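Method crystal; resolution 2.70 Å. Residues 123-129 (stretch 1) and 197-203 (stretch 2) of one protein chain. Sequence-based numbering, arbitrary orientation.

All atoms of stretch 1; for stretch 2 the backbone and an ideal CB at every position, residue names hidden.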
# COMPACT_ATOMS: atom_id res chain seq x y z
N ARG A 123 -20.73 -6.79 -10.66
CA ARG A 123 -21.34 -5.51 -10.88
C ARG A 123 -22.66 -5.70 -11.52
O ARG A 123 -22.75 -6.24 -12.63
CB ARG A 123 -20.46 -4.69 -11.74
CG ARG A 123 -19.64 -3.81 -10.89
CD ARG A 123 -18.25 -3.84 -11.29
NE ARG A 123 -17.60 -4.97 -10.70
CZ ARG A 123 -16.33 -4.96 -10.34
NH1 ARG A 123 -15.59 -3.85 -10.52
NH2 ARG A 123 -15.79 -6.03 -9.80
N THR A 124 -23.71 -5.26 -10.83
CA THR A 124 -25.03 -5.43 -11.38
C THR A 124 -25.72 -4.10 -11.29
O THR A 124 -25.33 -3.25 -10.53
CB THR A 124 -25.78 -6.61 -10.69
OG1 THR A 124 -25.76 -6.43 -9.29
CG2 THR A 124 -25.10 -7.98 -11.02
N VAL A 125 -26.75 -3.91 -12.09
CA VAL A 125 -27.50 -2.69 -12.06
C VAL A 125 -28.98 -3.05 -11.98
O VAL A 125 -29.48 -3.83 -12.80
CB VAL A 125 -27.22 -1.84 -13.34
CG1 VAL A 125 -28.20 -0.67 -13.42
CG2 VAL A 125 -25.77 -1.41 -13.35
N TYR A 126 -29.69 -2.46 -11.01
CA TYR A 126 -31.15 -2.69 -10.85
C TYR A 126 -31.85 -1.36 -10.62
O TYR A 126 -31.42 -0.59 -9.78
CB TYR A 126 -31.42 -3.67 -9.72
CG TYR A 126 -32.88 -3.95 -9.52
CD1 TYR A 126 -33.56 -3.53 -8.38
CD2 TYR A 126 -33.59 -4.62 -10.47
CE1 TYR A 126 -34.88 -3.77 -8.21
CE2 TYR A 126 -34.93 -4.86 -10.30
CZ TYR A 126 -35.56 -4.43 -9.18
OH TYR A 126 -36.89 -4.68 -9.07
N GLN A 127 -32.90 -1.10 -11.37
CA GLN A 127 -33.58 0.20 -11.40
C GLN A 127 -32.67 1.42 -11.61
O GLN A 127 -33.03 2.57 -11.25
CB GLN A 127 -34.40 0.40 -10.15
CG GLN A 127 -35.37 -0.71 -9.87
CD GLN A 127 -36.47 -0.82 -10.88
OE1 GLN A 127 -36.92 0.15 -11.48
NE2 GLN A 127 -36.91 -2.03 -11.07
N GLY A 128 -31.50 1.16 -12.19
CA GLY A 128 -30.52 2.21 -12.41
C GLY A 128 -29.49 2.41 -11.33
O GLY A 128 -28.60 3.25 -11.48
N TYR A 129 -29.58 1.63 -10.27
CA TYR A 129 -28.61 1.72 -9.18
C TYR A 129 -27.53 0.68 -9.39
O TYR A 129 -27.82 -0.44 -9.78
CB TYR A 129 -29.28 1.48 -7.83
CG TYR A 129 -30.33 2.51 -7.43
CD1 TYR A 129 -30.04 3.52 -6.51
CD2 TYR A 129 -31.62 2.46 -7.96
CE1 TYR A 129 -30.99 4.42 -6.14
CE2 TYR A 129 -32.58 3.38 -7.60
CZ TYR A 129 -32.26 4.36 -6.69
OH TYR A 129 -33.24 5.25 -6.32
N UNK A 197 -29.88 6.48 -21.54
CA UNK A 197 -30.68 5.47 -20.85
C UNK A 197 -29.73 4.52 -20.18
O UNK A 197 -28.88 3.97 -20.85
CB UNK A 197 -31.62 4.73 -21.80
N UNK A 198 -29.87 4.35 -18.87
CA UNK A 198 -29.14 3.33 -18.15
C UNK A 198 -29.88 2.03 -18.32
O UNK A 198 -31.12 1.98 -18.30
CB UNK A 198 -28.97 3.69 -16.67
N UNK A 199 -29.12 0.96 -18.51
CA UNK A 199 -29.68 -0.38 -18.77
C UNK A 199 -29.35 -1.34 -17.62
O UNK A 199 -28.18 -1.49 -17.24
CB UNK A 199 -29.14 -0.94 -20.09
N UNK A 200 -30.36 -1.99 -17.07
CA UNK A 200 -30.13 -2.92 -15.99
C UNK A 200 -29.48 -4.22 -16.48
O UNK A 200 -29.61 -4.59 -17.63
CB UNK A 200 -31.45 -3.22 -15.28
N UNK A 201 -28.78 -4.90 -15.58
CA UNK A 201 -28.32 -6.25 -15.82
C UNK A 201 -28.00 -6.91 -14.45
O UNK A 201 -27.25 -6.38 -13.65
CB UNK A 201 -27.10 -6.25 -16.74
N UNK A 202 -28.62 -8.06 -14.20
CA UNK A 202 -28.33 -8.88 -13.05
C UNK A 202 -27.57 -10.13 -13.45
O UNK A 202 -27.07 -10.85 -12.60
CB UNK A 202 -29.62 -9.25 -12.32
N UNK A 203 -27.49 -10.41 -14.73
CA UNK A 203 -26.95 -11.68 -15.18
C UNK A 203 -26.63 -11.59 -16.65
O UNK A 203 -27.10 -10.69 -17.35
CB UNK A 203 -27.93 -12.83 -14.91

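Position 197 has extended backbone angles, and its CB finds no atom of stretch 1 within 5.5 Å. Nothing here selects a side chain, and many types would suit; the deposited residue is Ala197, which makes no contact across the gap.

At position 198 the CA-to-CB bond points toward stretch 1. The ideal CB lies 4.8 Å from Gly128 CA and 5.5 Å from Val125 CG1, leaving room for a modest apolar side chain, and the extended backbone favours a branched one: valine, isoleucine or perhaps threonine. It is Val198. In the t rotamer its CG1 comes to 4.0 Å from Val125 CG1 and 4.1 Å from Gly128 CA, using the space beside a residue that has no side chain of its own.

Position 199 points away, and stretch 1 offers its CB nothing, so the choice is open. The residue is Leu199; its backbone O, 3.9 Å from Val125 CG1, makes the closest approach.

Position 200 is the most telling. Its CB sits sideways, tight against Val125 O at 3.2 Å, and only 4.7 Å from Gln127 N. Stretch 1 here enters a type I' turn from Tyr126 to Tyr129, in which Tyr126 and Tyr129 pair their backbones while the amides of Gln127 and Gly128 are left without partners inside the stretch. A short side chain with acceptors is wanted. Aspartate suits best, since it has an oxygen for each amide; asparagine or serine could serve one amide but less readily both. Asp200 answers with both carboxylate oxygens. Gln127 N donates to Asp200 OD2 at 2.6 Å, and Gly128 N makes a weak hydrogen bond to Asp200 OD1 at 3.1 Å, so the side chain braces the turn.

Position 201 is held by its backbone: Val125 N donates to its O at 3.0 Å, and its N donates to Val125 O at 3.1 Å, a single antiparallel bridge. These bonds do not depend on the side chain. The CB points sideways, 5.2 Å from Val125 O, so several small or medium residues could fit; Ala201 is the simplest.

At position 202 the CB points away, yet lies 4.9 Å from Thr124 CG2. A side chain long enough to turn back could cover the strand, making leucine, isoleucine or methionine reasonable. Leu202 does so: its CD2 reaches 3.4 Å from Val125 O and 4.0 Å from Tyr126 CB, adding apolar cover beside the bridge.

Position 203 points away and is unconstrained by stretch 1. It precedes a helix, where asparagine, aspartate, serine or threonine commonly serve; Asn203 caps a backbone N just past the stretch.

Stretch 2 (197-203) AVLDALN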
# COMPACT_ATOMS: atom_id res chain seq x y z
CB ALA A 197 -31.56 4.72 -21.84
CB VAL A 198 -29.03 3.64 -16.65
CG1 VAL A 198 -28.32 2.48 -15.88
CG2 VAL A 198 -28.24 4.92 -16.44
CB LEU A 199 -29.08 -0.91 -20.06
CG LEU A 199 -29.76 -0.61 -21.39
CD1 LEU A 199 -30.29 0.79 -21.38
CD2 LEU A 199 -28.77 -0.89 -22.55
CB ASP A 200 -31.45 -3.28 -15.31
CG ASP A 200 -32.01 -2.13 -14.39
OD1 ASP A 200 -31.54 -0.95 -14.47
OD2 ASP A 200 -32.97 -2.43 -13.61
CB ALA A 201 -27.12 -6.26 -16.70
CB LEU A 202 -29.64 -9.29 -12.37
CG LEU A 202 -30.71 -8.18 -12.22
CD1 LEU A 202 -32.01 -8.71 -11.53
CD2 LEU A 202 -30.09 -6.94 -11.51
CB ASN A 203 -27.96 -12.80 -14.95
CG ASN A 203 -29.26 -12.54 -15.61
OD1 ASN A 203 -29.33 -12.24 -16.79
ND2 ASN A 203 -30.32 -12.65 -14.87
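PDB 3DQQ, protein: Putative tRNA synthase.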